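Local coordinates for hydrolase (Thermococcus thioreducens, PDB 6IAH), which is a magnesium-binding phosphatase of the haloacid dehalogenase superfamily with diverse substrate specificity, and may hydrolyse phosphoglycolate, at residues E73-E78 with R89-F94; R45-K50 with S60-L65; G135-A140 with F166-A171; V10-R15 with E158-I163; K23-Y28 with G99-V104. One frame throughout, in Å; residues are numbered along the deposited sequence.

Contact 1: E73-E78 with R89-F94; sequences EELVEE and REKFGF
Leu75 and Lys91 mark where helix 72-78 and the last turn of helix 85-92 come nearest, yet their CA atoms lie 10.8 Å apart, so long side chains have to bridge the space. Leu75 spreads its two methyls over two partners. CD2 presses on the aliphatic part of Lys91, 3.5 Å from CE, which is tight for two carbons, while CD1 meets the edge of the Phe92 ring, near its plane, 3.8 Å from CZ. Lys91 also lays its own CG over one face of that ring, toward the rim. With CG anti to the backbone N (chi1 -177°) the lysine reaches out extended and bends only at its last torsion (67°), which swings NZ clear of Leu75 CD2 and leaves it short of Glu78. At 4.2 Å, Lys91 NZ and Glu78 OE1 are too far apart for a salt bridge. Two waters close the gap, each giving a hydrogen bond to one carboxylate oxygen and accepting one from NZ, linking the opposite charges through solvent at the surface. Gly93, with positive phi, follows the last helical residue, Phe92. Both helices lean on helix 56-68 of the helical cap: Leu75 packs on Phe66, and Arg89 forms a salt bridge with Glu61.

Contact 2: R45-K50 with S60-L65; sequences RELRRK and SEALIL
Leu47 is the one residue of 45-50 to reach 60-65, where two helices of the all-helical cap pack through a small, buried, wholly apolar contact. Just before it, Glu46 takes no part in this interface and is gripped side-on by Arg49 in a salt bridge: Arg49 NE gives a nearly straight bond (171°) to Glu46 OE1 at 3.0 Å, from above the carboxylate plane, and Arg49 NH2 reaches Glu46 OE2 at 2.7 Å on the syn side but tilted out of that plane. Leu47 has two conformers; in one of them CD2 settles 3.7 Å from Ala62 CB and 3.8 Å from Leu63 CD2, distances that hold for that copy alone, with the two leucine side chains running side by side in opposite senses. Arg48 bears salt bridges to Asp19 and Asp56, and Lys50 NZ hydrogen-bonds to the carbonyl oxygens of Val76 and Phe79. Phe53 touches both Leu47 and Ala62. Helix 56-68 is also packed against helices 17-32, 85-92 and 100-110, while helix 41-50 covers it at Leu47.

Contact 3: G135-A140 with F166-A171; sequences GLLERA and FKFENA
Phe166 and Leu137 bury the most surface here, packing helix 134-141 of the Rossmann-like HAD core against the loop that carries the chain from helix 154-164 to edge strand 171-172. Leu137 CB stands almost exactly over the middle of the Phe166 ring, 3.7 Å from its centroid and 8° off the normal, a CH-pi contact. From there the leucine slants across the phenylalanine, with CD1 3.8 Å from Phe166 CB. A chi1 of -175° swings the Phe166 ring off the loop and onto Leu137. Glu138 runs alongside in the opposite sense, its CG 4.2 Å from Phe166 CD1. With an alanine in place of Phe166 the CH-pi contact would go, and Leu137 CB would probably lose its cover, as would one face of Phe168. Phe168 is the inner of the two rings; it and Leu137 both touch Phe5 of the central strand 2-5, and its N bonds to Glu161. Leu137 CD1 meets Phe168 CZ at 4.0 Å, while Phe166 CD2 lies 3.8 Å above the plane of the Phe168 ring, over its centre.

Contact 4: V10-R15 with E158-I163; sequences VLIDVR and ELAERI
Ile12 joins strand 12-13 to helix 154-164, the helix that follows core strand 145-149. The short strand lies just past the magnesium-binding Asp6 and Asp8, and its antiparallel pairing with strand 129-130 is consistent with the two-stranded flap of HAD phosphatases, between whose strands the cap is inserted. Ile12 holds CG1 anti to its carbonyl carbon (chi1 -69°) and extends CD1 away from CA (chi2 171°), driving that methyl onto the helix surface at Ala160. The fit is tight: Ile12 CD1 is 3.4 Å from Ala160 CB and 3.6 Å from Ala160 CA, so the small alanine makes the place for it. The neighbouring Asp13 leads its carboxylate away from the helix; it has been seen to bind a second magnesium, although that ion is absent from this chain. Ile163, one turn on from Ala160, lies athwart Ile12. It repeats the same first torsion (-69°), which leaves Ile163 CG2 anti to the backbone N and 4.0 Å from Ile12 CG1.

Contact 5: K23-Y28 with G99-V104; sequences KLTAEY and GSIERV
Tyr28 brings CG, CD1 and CE1 of its ring against both methyls of Val104, in a helix-helix packing of the all-helical HAD cap. The axes of 23-28 and 100-104 approach to 9.9 Å with their directions 129° apart. A chi1 of 176° carries the ring out from its helix to meet Val104 obliquely: Tyr28 CE1 is 3.6 Å from Val104 CG2, while Tyr28 CG is 3.9 Å from Val104 CG1. A serine at the Tyr28 position would remove the ring and is likely to leave Val104 CG2 without its partner, opening a gap between the two helices beside Phe108 and Leu118, which the ring also touches. One turn earlier, Thr25 lies where the backbones are closest, its CA 6.1 Å from that of Val104. It turns OG1 back to the carbonyl oxygen of Ala21, so the hydroxyl is used within its own helix and the methyl faces the interface. Thr25 CG2 then lies 4.0 Å from Ile101 CG2 and also 4.0 Å from Val104 CG1.

In the fold
From the N terminus, strand 2-5 leads to the 10-15 segment of contact 4, whose partner, 158-163, comes only after the whole helical cap has been threaded. Within that long loop, contact 5 joins helix 17-32 to helix 100-110, and inside its span lie contact 2, then contact 1, in series. Contacts 1, 2 and 5 thus knit the cap around helix 56-68: Val76 packs on Glu46 between contacts 1 and 2, and Ile64 on Ala26 between contacts 2 and 5. Contact 3 opens after the cap and crosses contact 4, the two meeting where Phe168 packs on Leu11 in the core. Contacts 1 and 3 lie on opposite sides of the chain's centre, about 44 Å apart between centres.

Contact 1: E73-E78 with R89-F94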
# COMPACT_ATOMS: atom_id res chain seq x y z
N GLU A 73 -3.53 -12.52 20.31
CA GLU A 73 -4.34 -13.42 19.49
C GLU A 73 -5.83 -13.27 19.68
O GLU A 73 -6.56 -13.11 18.69
CB GLU A 73 -3.92 -14.87 19.69
CG GLU A 73 -4.67 -15.80 18.78
CD GLU A 73 -3.70 -16.73 18.12
OE1 GLU A 73 -2.96 -16.24 17.22
OE2 GLU A 73 -3.63 -17.89 18.58
N GLU A 74 -6.28 -13.32 20.94
CA GLU A 74 -7.66 -13.09 21.31
C GLU A 74 -8.12 -11.69 20.88
O GLU A 74 -9.24 -11.56 20.43
CB GLU A 74 -7.86 -13.15 22.81
CG GLU A 74 -7.85 -14.51 23.51
CD GLU A 74 -8.06 -14.32 25.02
OE1 GLU A 74 -8.77 -13.36 25.44
OE2 GLU A 74 -7.52 -15.11 25.82
N LEU A 75 -7.26 -10.67 21.04
CA LEU A 75 -7.67 -9.28 20.77
C LEU A 75 -7.81 -9.01 19.27
O LEU A 75 -8.70 -8.27 18.86
CB LEU A 75 -6.72 -8.28 21.43
CG LEU A 75 -6.87 -8.17 22.92
CD1 LEU A 75 -5.68 -7.52 23.58
CD2 LEU A 75 -8.17 -7.46 23.29
N VAL A 76 -6.97 -9.64 18.46
CA VAL A 76 -7.12 -9.58 17.02
C VAL A 76 -8.49 -10.15 16.63
O VAL A 76 -9.16 -9.60 15.79
CB VAL A 76 -5.97 -10.28 16.26
CG1 VAL A 76 -6.27 -10.42 14.73
CG2 VAL A 76 -4.66 -9.53 16.51
N GLU A 77 -8.91 -11.23 17.29
CA GLU A 77 -10.19 -11.87 16.99
C GLU A 77 -11.34 -11.01 17.48
O GLU A 77 -12.40 -10.93 16.83
CB GLU A 77 -10.22 -13.30 17.60
CG GLU A 77 -11.47 -14.16 17.46
CD GLU A 77 -12.10 -14.24 16.05
OE1 GLU A 77 -11.38 -14.41 15.01
OE2 GLU A 77 -13.36 -14.10 16.02
N GLU A 78 -11.16 -10.38 18.63
CA GLU A 78 -12.24 -9.60 19.23
C GLU A 78 -12.40 -8.29 18.44
O GLU A 78 -13.47 -7.74 18.39
CB GLU A 78 -11.93 -9.28 20.70
CG GLU A 78 -12.84 -8.23 21.31
CD GLU A 78 -12.67 -7.99 22.82
OE1 GLU A 78 -11.65 -8.45 23.37
OE2 GLU A 78 -13.57 -7.32 23.43
N ARG A 89 -7.43 2.47 22.08
CA ARG A 89 -7.16 3.51 23.00
C ARG A 89 -8.19 3.62 24.08
O ARG A 89 -7.84 3.82 25.27
CB ARG A 89 -7.00 4.86 22.29
CG ARG A 89 -5.77 4.89 21.43
CD ARG A 89 -5.78 6.14 20.53
NE ARG A 89 -4.59 6.24 19.68
CZ ARG A 89 -4.38 7.21 18.79
NH1 ARG A 89 -5.32 8.16 18.66
NH2 ARG A 89 -3.27 7.22 18.02
N GLU A 90 -9.45 3.43 23.70
CA GLU A 90 -10.52 3.48 24.69
C GLU A 90 -10.43 2.27 25.60
O GLU A 90 -10.67 2.38 26.79
CB GLU A 90 -11.88 3.53 24.03
CG GLU A 90 -12.28 4.93 23.58
CD GLU A 90 -13.59 4.94 22.80
OE1 GLU A 90 -14.29 3.90 22.76
OE2 GLU A 90 -13.92 5.98 22.20
N LYS A 91 -10.12 1.12 25.04
CA LYS A 91 -10.03 -0.09 25.86
C LYS A 91 -8.91 -0.02 26.93
O LYS A 91 -9.15 -0.34 28.08
CB LYS A 91 -9.78 -1.26 24.96
CG LYS A 91 -9.75 -2.57 25.67
CD LYS A 91 -9.76 -3.68 24.64
CE LYS A 91 -9.65 -5.03 25.32
NZ LYS A 91 -10.87 -5.33 26.13
N PHE A 92 -7.67 0.34 26.56
CA PHE A 92 -6.50 0.30 27.50
C PHE A 92 -6.21 1.60 28.20
O PHE A 92 -5.51 1.60 29.17
CB PHE A 92 -5.27 -0.22 26.77
CG PHE A 92 -5.43 -1.62 26.32
CD1 PHE A 92 -5.30 -2.65 27.24
CD2 PHE A 92 -5.82 -1.93 25.01
CE1 PHE A 92 -5.46 -3.97 26.85
CE2 PHE A 92 -6.01 -3.24 24.60
CZ PHE A 92 -5.82 -4.26 25.52
N GLY A 93 -6.76 2.71 27.73
CA GLY A 93 -6.54 3.96 28.39
C GLY A 93 -5.28 4.72 28.02
O GLY A 93 -4.94 5.73 28.68
N PHE A 94 -4.59 4.26 26.98
CA PHE A 94 -3.28 4.75 26.62
C PHE A 94 -3.24 4.91 25.11
O PHE A 94 -3.97 4.24 24.42
CB PHE A 94 -2.16 3.74 27.10
CG PHE A 94 -1.78 3.92 28.52
CD1 PHE A 94 -2.56 3.36 29.53
CD2 PHE A 94 -0.68 4.71 28.88
CE1 PHE A 94 -2.27 3.59 30.88
CE2 PHE A 94 -0.37 4.93 30.23
CZ PHE A 94 -1.16 4.36 31.23
O HOH W 1 -10.93 -7.99 25.86
O HOH W 2 -13.03 -4.96 24.91

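Contact 2: R45-K50 with S60-L65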
# COMPACT_ATOMS: atom_id res chain seq x y z
N ARG A 45 -1.42 -8.87 9.28
CA ARG A 45 -2.31 -9.04 8.13
C ARG A 45 -3.76 -8.95 8.49
O ARG A 45 -4.52 -8.23 7.85
CB ARG A 45 -2.02 -10.41 7.45
CG ARG A 45 -0.67 -10.43 6.77
CD ARG A 45 -0.48 -11.66 5.92
NE ARG A 45 -0.72 -12.91 6.67
CZ ARG A 45 0.21 -13.78 7.10
NH1 ARG A 45 1.51 -13.63 6.89
NH2 ARG A 45 -0.18 -14.86 7.74
N GLU A 46 -4.16 -9.72 9.48
CA GLU A 46 -5.57 -9.80 9.85
C GLU A 46 -6.10 -8.50 10.42
O GLU A 46 -7.22 -8.13 10.15
CB GLU A 46 -5.76 -10.93 10.86
CG GLU A 46 -7.16 -11.18 11.37
CD GLU A 46 -8.17 -11.47 10.26
OE1 GLU A 46 -7.80 -11.82 9.11
OE2 GLU A 46 -9.35 -11.30 10.56
N LEU A 47 -5.29 -7.82 11.22
CA LEU A 47 -5.72 -6.61 11.88
C LEU A 47 -5.89 -5.51 10.84
O LEU A 47 -6.87 -4.78 10.87
CB LEU A 47 -4.71 -6.23 12.98
CG LEU A 47 -5.04 -5.02 13.84
CD1 LEU A 47 -6.39 -5.22 14.47
CD2 LEU A 47 -4.00 -4.76 14.93
N ARG A 48 -4.97 -5.43 9.88
CA ARG A 48 -5.07 -4.47 8.80
C ARG A 48 -6.28 -4.79 7.89
O ARG A 48 -7.01 -3.90 7.51
CB ARG A 48 -3.78 -4.42 7.97
CG ARG A 48 -3.69 -3.19 7.11
CD ARG A 48 -2.65 -3.30 6.01
NE ARG A 48 -1.29 -3.17 6.51
CZ ARG A 48 -0.38 -4.16 6.54
NH1 ARG A 48 -0.69 -5.36 6.16
NH2 ARG A 48 0.87 -3.94 6.96
N ARG A 49 -6.48 -6.06 7.60
CA ARG A 49 -7.56 -6.49 6.73
C ARG A 49 -8.93 -6.18 7.31
O ARG A 49 -9.75 -5.56 6.64
CB ARG A 49 -7.47 -8.01 6.47
CG ARG A 49 -8.50 -8.57 5.47
CD ARG A 49 -8.69 -10.07 5.65
NE ARG A 49 -9.30 -10.45 6.94
CZ ARG A 49 -10.57 -10.24 7.29
NH1 ARG A 49 -11.41 -9.65 6.45
NH2 ARG A 49 -11.01 -10.60 8.49
N LYS A 50 -9.19 -6.61 8.52
CA LYS A 50 -10.50 -6.40 9.12
C LYS A 50 -10.71 -4.96 9.58
O LYS A 50 -11.85 -4.51 9.58
CB LYS A 50 -10.76 -7.37 10.28
CG LYS A 50 -10.09 -6.95 11.60
CD LYS A 50 -10.07 -8.03 12.69
CE LYS A 50 -11.42 -8.61 12.97
NZ LYS A 50 -11.46 -9.40 14.22
N SER A 60 0.57 -0.52 14.00
CA SER A 60 1.69 -0.83 14.90
C SER A 60 1.26 -0.53 16.34
O SER A 60 1.45 -1.36 17.25
CB SER A 60 2.95 -0.03 14.53
OG SER A 60 3.42 -0.31 13.21
N GLU A 61 0.65 0.63 16.56
CA GLU A 61 0.16 1.00 17.88
C GLU A 61 -0.79 0.01 18.53
O GLU A 61 -0.62 -0.33 19.71
CB GLU A 61 -0.49 2.42 17.85
CG GLU A 61 -0.93 2.88 19.22
CD GLU A 61 -1.62 4.30 19.12
OE1 GLU A 61 -1.55 4.88 18.05
OE2 GLU A 61 -2.21 4.77 20.09
N ALA A 62 -1.75 -0.46 17.75
CA ALA A 62 -2.70 -1.45 18.15
C ALA A 62 -1.94 -2.73 18.58
O ALA A 62 -2.21 -3.25 19.61
CB ALA A 62 -3.65 -1.78 17.02
N LEU A 63 -0.99 -3.15 17.77
CA LEU A 63 -0.27 -4.42 18.07
C LEU A 63 0.59 -4.37 19.29
O LEU A 63 0.77 -5.40 19.99
CB LEU A 63 0.55 -4.84 16.86
CG LEU A 63 -0.29 -5.37 15.70
CD1 LEU A 63 0.54 -5.40 14.48
CD2 LEU A 63 -0.92 -6.74 15.99
N ILE A 64 1.13 -3.20 19.55
CA ILE A 64 1.94 -2.94 20.75
C ILE A 64 1.11 -3.11 22.01
O ILE A 64 1.44 -3.92 22.92
CB ILE A 64 2.60 -1.54 20.74
CG1 ILE A 64 3.64 -1.46 19.66
CG2 ILE A 64 3.26 -1.23 22.10
CD1 ILE A 64 4.01 -0.03 19.30
N LEU A 65 -0.01 -2.42 22.03
CA LEU A 65 -0.94 -2.49 23.17
C LEU A 65 -1.46 -3.89 23.31
O LEU A 65 -1.45 -4.44 24.42
CB LEU A 65 -2.06 -1.44 23.09
CG LEU A 65 -1.55 0.04 23.24
CD1 LEU A 65 -2.59 1.08 22.81
CD2 LEU A 65 -1.12 0.35 24.65

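Contact 3: G135-A140 with F166-A171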
# COMPACT_ATOMS: atom_id res chain seq x y z
N GLY A 135 11.00 -2.61 -19.94
CA GLY A 135 10.97 -2.67 -21.43
C GLY A 135 9.55 -2.65 -21.95
O GLY A 135 9.25 -1.96 -22.94
N LEU A 136 8.64 -3.32 -21.24
CA LEU A 136 7.21 -3.22 -21.60
C LEU A 136 6.60 -1.84 -21.41
O LEU A 136 5.77 -1.43 -22.24
CB LEU A 136 6.37 -4.29 -20.94
CG LEU A 136 6.75 -5.71 -21.35
CD1 LEU A 136 6.06 -6.77 -20.50
CD2 LEU A 136 6.45 -5.95 -22.84
N LEU A 137 6.97 -1.14 -20.35
CA LEU A 137 6.41 0.19 -20.10
C LEU A 137 6.91 1.13 -21.19
O LEU A 137 6.20 2.02 -21.65
CB LEU A 137 6.76 0.71 -18.69
CG LEU A 137 6.13 -0.06 -17.53
CD1 LEU A 137 6.80 0.26 -16.22
CD2 LEU A 137 4.63 0.16 -17.45
N GLU A 138 8.18 0.97 -21.52
CA GLU A 138 8.80 1.73 -22.58
C GLU A 138 8.10 1.43 -23.88
O GLU A 138 7.64 2.35 -24.58
CB GLU A 138 10.29 1.43 -22.68
CG GLU A 138 11.13 1.96 -21.51
CD GLU A 138 12.48 1.21 -21.30
OE1 GLU A 138 12.96 0.45 -22.20
OE2 GLU A 138 13.08 1.36 -20.20
N ARG A 139 7.95 0.16 -24.16
CA ARG A 139 7.24 -0.17 -25.41
C ARG A 139 5.83 0.38 -25.44
O ARG A 139 5.43 1.00 -26.45
CB ARG A 139 7.23 -1.68 -25.64
CG ARG A 139 8.57 -2.16 -26.09
CD ARG A 139 8.62 -3.64 -25.93
NE ARG A 139 7.58 -4.29 -26.73
CZ ARG A 139 7.32 -5.59 -26.72
NH1 ARG A 139 8.00 -6.40 -25.94
NH2 ARG A 139 6.32 -6.09 -27.49
N ALA A 140 5.09 0.23 -24.32
CA ALA A 140 3.69 0.67 -24.29
C ALA A 140 3.51 2.16 -24.38
O ALA A 140 2.54 2.59 -24.96
CB ALA A 140 3.01 0.16 -23.08
N PHE A 166 11.36 3.10 -14.19
CA PHE A 166 10.54 3.85 -15.14
C PHE A 166 9.85 4.96 -14.41
O PHE A 166 9.39 4.78 -13.28
CB PHE A 166 9.52 2.93 -15.83
CG PHE A 166 8.71 3.60 -16.92
CD1 PHE A 166 9.16 3.60 -18.24
CD2 PHE A 166 7.47 4.14 -16.65
CE1 PHE A 166 8.41 4.20 -19.23
CE2 PHE A 166 6.70 4.73 -17.65
CZ PHE A 166 7.17 4.76 -18.94
N LYS A 167 9.77 6.12 -15.04
CA LYS A 167 9.19 7.31 -14.44
C LYS A 167 7.73 7.50 -14.94
O LYS A 167 7.48 7.37 -16.13
CB LYS A 167 10.06 8.53 -14.83
CG LYS A 167 10.01 9.71 -13.87
CD LYS A 167 11.40 10.27 -13.59
N PHE A 168 6.78 7.79 -14.07
CA PHE A 168 5.40 8.03 -14.50
C PHE A 168 5.09 9.52 -14.39
O PHE A 168 4.90 10.03 -13.29
CB PHE A 168 4.40 7.25 -13.66
CG PHE A 168 4.44 5.77 -13.91
CD1 PHE A 168 3.67 5.20 -14.92
CD2 PHE A 168 5.28 4.97 -13.19
CE1 PHE A 168 3.70 3.85 -15.15
CE2 PHE A 168 5.31 3.62 -13.42
CZ PHE A 168 4.50 3.04 -14.40
N GLU A 169 4.90 10.15 -15.54
CA GLU A 169 4.52 11.57 -15.57
C GLU A 169 3.10 11.84 -15.15
O GLU A 169 2.79 12.92 -14.65
CB GLU A 169 4.82 12.13 -16.95
CG GLU A 169 6.34 12.07 -17.24
CD GLU A 169 7.23 12.56 -16.05
OE1 GLU A 169 7.03 13.69 -15.51
OE2 GLU A 169 8.13 11.79 -15.63
N ASN A 170 2.22 10.85 -15.31
CA ASN A 170 0.81 10.99 -14.95
C ASN A 170 0.57 10.09 -13.74
O ASN A 170 0.53 8.87 -13.89
CB ASN A 170 -0.03 10.53 -16.13
CG ASN A 170 0.32 11.24 -17.42
OD1 ASN A 170 0.47 12.44 -17.44
ND2 ASN A 170 0.43 10.49 -18.51
N ALA A 171 0.47 10.66 -12.53
CA ALA A 171 0.36 9.87 -11.34
C ALA A 171 -0.59 10.59 -10.38
O ALA A 171 -0.49 11.81 -10.24
CB ALA A 171 1.72 9.72 -10.71

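Contact 4: V10-R15 with E158-I163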
# COMPACT_ATOMS: atom_id res chain seq x y z
N VAL A 10 0.88 -4.97 -8.33
CA VAL A 10 0.73 -4.94 -9.78
C VAL A 10 2.10 -4.65 -10.42
O VAL A 10 2.65 -5.51 -11.12
CB VAL A 10 -0.31 -3.88 -10.23
CG1 VAL A 10 -0.29 -3.70 -11.74
CG2 VAL A 10 -1.71 -4.27 -9.77
N LEU A 11 2.64 -3.44 -10.24
CA LEU A 11 4.00 -3.12 -10.75
C LEU A 11 5.11 -3.62 -9.83
O LEU A 11 6.20 -3.90 -10.32
CB LEU A 11 4.18 -1.63 -10.98
CG LEU A 11 3.11 -1.02 -11.90
CD1 LEU A 11 3.23 0.51 -12.02
CD2 LEU A 11 3.09 -1.65 -13.28
N ILE A 12 4.87 -3.59 -8.51
CA ILE A 12 5.89 -3.89 -7.48
C ILE A 12 5.34 -4.92 -6.51
O ILE A 12 4.17 -4.80 -6.03
CB ILE A 12 6.26 -2.61 -6.69
CG1 ILE A 12 7.02 -1.65 -7.62
CG2 ILE A 12 7.15 -2.93 -5.50
CD1 ILE A 12 7.27 -0.28 -7.04
N ASP A 13 6.16 -5.93 -6.23
CA ASP A 13 5.87 -6.92 -5.18
C ASP A 13 6.45 -6.30 -3.92
O ASP A 13 7.70 -6.17 -3.81
CB ASP A 13 6.56 -8.23 -5.49
CG ASP A 13 6.39 -9.29 -4.40
OD1 ASP A 13 5.87 -9.08 -3.29
OD2 ASP A 13 6.82 -10.41 -4.70
N VAL A 14 5.58 -5.93 -2.99
CA VAL A 14 6.01 -5.27 -1.76
C VAL A 14 6.19 -6.35 -0.76
O VAL A 14 5.70 -6.18 0.38
CB VAL A 14 5.07 -4.16 -1.25
CG1 VAL A 14 5.05 -3.05 -2.29
CG2 VAL A 14 3.64 -4.65 -0.93
N ARG A 15 6.80 -7.45 -1.25
CA ARG A 15 7.41 -8.58 -0.51
C ARG A 15 7.29 -8.38 1.02
O ARG A 15 8.23 -8.28 1.81
CB ARG A 15 8.85 -8.86 -1.05
CG ARG A 15 8.97 -9.92 -2.22
CD ARG A 15 10.39 -10.50 -2.38
NE ARG A 15 11.08 -10.65 -1.07
CZ ARG A 15 12.16 -9.97 -0.61
NH1 ARG A 15 12.85 -9.07 -1.33
NH2 ARG A 15 12.58 -10.24 0.63
N GLU A 158 8.29 8.19 -5.95
CA GLU A 158 9.67 8.31 -6.42
C GLU A 158 10.45 7.02 -6.13
O GLU A 158 11.19 6.54 -7.01
CB GLU A 158 10.38 9.51 -5.79
CG GLU A 158 11.65 9.93 -6.51
CD GLU A 158 12.88 9.20 -6.02
OE1 GLU A 158 12.96 8.96 -4.79
OE2 GLU A 158 13.77 8.87 -6.85
N LEU A 159 10.30 6.46 -4.94
CA LEU A 159 10.91 5.15 -4.61
C LEU A 159 10.45 4.02 -5.55
O LEU A 159 11.27 3.20 -6.01
CB LEU A 159 10.64 4.72 -3.15
CG LEU A 159 11.09 5.68 -2.03
CD1 LEU A 159 10.68 5.13 -0.67
CD2 LEU A 159 12.59 5.92 -2.12
N ALA A 160 9.14 3.96 -5.82
CA ALA A 160 8.61 3.00 -6.76
C ALA A 160 9.24 3.12 -8.15
O ALA A 160 9.59 2.12 -8.75
CB ALA A 160 7.12 3.14 -6.86
N GLU A 161 9.34 4.36 -8.66
CA GLU A 161 10.06 4.61 -9.88
C GLU A 161 11.52 4.12 -9.91
O GLU A 161 12.00 3.65 -10.93
CB GLU A 161 10.03 6.07 -10.24
CG GLU A 161 8.64 6.50 -10.56
CD GLU A 161 8.51 8.00 -10.71
OE1 GLU A 161 9.31 8.75 -10.11
OE2 GLU A 161 7.63 8.41 -11.47
N ARG A 162 12.21 4.15 -8.77
CA ARG A 162 13.53 3.54 -8.65
C ARG A 162 13.48 2.04 -8.75
O ARG A 162 14.29 1.43 -9.45
CB ARG A 162 14.19 3.92 -7.33
CG ARG A 162 14.47 5.43 -7.22
CD ARG A 162 15.24 5.62 -5.93
NE ARG A 162 15.06 6.93 -5.35
CZ ARG A 162 15.47 7.22 -4.11
NH1 ARG A 162 16.17 6.37 -3.39
NH2 ARG A 162 15.25 8.39 -3.63
N ILE A 163 12.51 1.45 -8.09
CA ILE A 163 12.40 -0.02 -8.06
C ILE A 163 12.08 -0.56 -9.47
O ILE A 163 12.62 -1.55 -9.87
CB ILE A 163 11.32 -0.47 -7.04
CG1 ILE A 163 11.80 -0.18 -5.61
CG2 ILE A 163 10.99 -1.97 -7.14
CD1 ILE A 163 10.72 -0.05 -4.61

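Contact 5: K23-Y28 with G99-V104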
# COMPACT_ATOMS: atom_id res chain seq x y z
N LYS A 23 5.89 -5.13 12.04
CA LYS A 23 6.44 -6.06 13.03
C LYS A 23 7.64 -5.48 13.79
O LYS A 23 7.61 -5.42 14.99
CB LYS A 23 6.85 -7.34 12.33
CG LYS A 23 7.52 -8.36 13.22
CD LYS A 23 8.32 -9.34 12.36
CE LYS A 23 8.45 -10.68 13.01
NZ LYS A 23 9.43 -10.76 14.09
N LEU A 24 8.65 -5.00 13.11
CA LEU A 24 9.80 -4.45 13.78
C LEU A 24 9.50 -3.20 14.62
O LEU A 24 10.06 -3.00 15.71
CB LEU A 24 10.92 -4.12 12.77
CG LEU A 24 11.47 -5.30 11.98
CD1 LEU A 24 12.54 -4.74 11.05
CD2 LEU A 24 12.02 -6.40 12.90
N THR A 25 8.65 -2.33 14.12
CA THR A 25 8.23 -1.19 14.94
C THR A 25 7.54 -1.59 16.25
O THR A 25 7.86 -1.08 17.30
CB THR A 25 7.25 -0.33 14.13
OG1 THR A 25 7.94 0.07 12.95
CG2 THR A 25 6.72 0.78 14.93
N ALA A 26 6.60 -2.52 16.18
CA ALA A 26 5.89 -2.96 17.35
C ALA A 26 6.91 -3.61 18.27
O ALA A 26 6.88 -3.36 19.48
CB ALA A 26 4.77 -3.93 17.02
N GLU A 27 7.80 -4.40 17.70
CA GLU A 27 8.77 -5.17 18.54
C GLU A 27 9.79 -4.26 19.17
O GLU A 27 10.19 -4.51 20.28
CB GLU A 27 9.40 -6.28 17.77
CG GLU A 27 8.49 -7.44 17.51
CD GLU A 27 9.12 -8.53 16.62
OE1 GLU A 27 10.24 -8.33 16.10
OE2 GLU A 27 8.44 -9.56 16.42
N TYR A 28 10.09 -3.11 18.52
CA TYR A 28 10.94 -2.07 19.11
C TYR A 28 10.28 -1.54 20.41
O TYR A 28 10.95 -1.44 21.43
CB TYR A 28 11.14 -0.92 18.11
CG TYR A 28 11.91 0.26 18.63
CD1 TYR A 28 11.25 1.30 19.28
CD2 TYR A 28 13.31 0.32 18.52
CE1 TYR A 28 11.94 2.41 19.79
CE2 TYR A 28 14.01 1.43 19.03
CZ TYR A 28 13.30 2.49 19.64
OH TYR A 28 13.91 3.59 20.18
N GLY A 99 4.83 11.67 17.88
CA GLY A 99 5.19 10.94 16.66
C GLY A 99 6.12 9.75 16.96
O GLY A 99 6.88 9.35 16.08
N SER A 100 6.06 9.20 18.19
CA SER A 100 7.03 8.18 18.61
C SER A 100 7.03 6.97 17.66
O SER A 100 8.09 6.50 17.24
CB SER A 100 6.78 7.69 20.04
OG SER A 100 6.95 8.69 21.02
N ILE A 101 5.85 6.49 17.31
CA ILE A 101 5.72 5.32 16.48
C ILE A 101 6.07 5.62 15.04
O ILE A 101 6.73 4.82 14.37
CB ILE A 101 4.32 4.72 16.58
CG1 ILE A 101 4.21 4.03 17.92
CG2 ILE A 101 4.09 3.68 15.46
CD1 ILE A 101 2.84 3.57 18.33
N GLU A 102 5.62 6.76 14.56
CA GLU A 102 5.87 7.15 13.21
C GLU A 102 7.34 7.33 12.91
O GLU A 102 7.79 6.91 11.84
CB GLU A 102 5.11 8.45 12.95
CG GLU A 102 5.44 9.12 11.65
CD GLU A 102 4.46 10.23 11.40
OE1 GLU A 102 3.27 9.97 11.53
OE2 GLU A 102 4.89 11.35 11.12
N ARG A 103 8.08 7.90 13.83
CA ARG A 103 9.48 8.10 13.67
C ARG A 103 10.18 6.74 13.59
O ARG A 103 11.07 6.54 12.73
CB ARG A 103 10.06 8.96 14.82
CG ARG A 103 11.40 9.50 14.47
CD ARG A 103 12.21 10.03 15.63
NE ARG A 103 13.49 10.54 15.13
CZ ARG A 103 14.29 11.38 15.78
NH1 ARG A 103 13.98 11.81 17.01
NH2 ARG A 103 15.42 11.81 15.20
N VAL A 104 9.77 5.82 14.45
CA VAL A 104 10.42 4.47 14.44
C VAL A 104 10.01 3.69 13.16
O VAL A 104 10.85 3.11 12.48
CB VAL A 104 10.03 3.68 15.68
CG1 VAL A 104 10.41 2.19 15.53
CG2 VAL A 104 10.65 4.29 16.94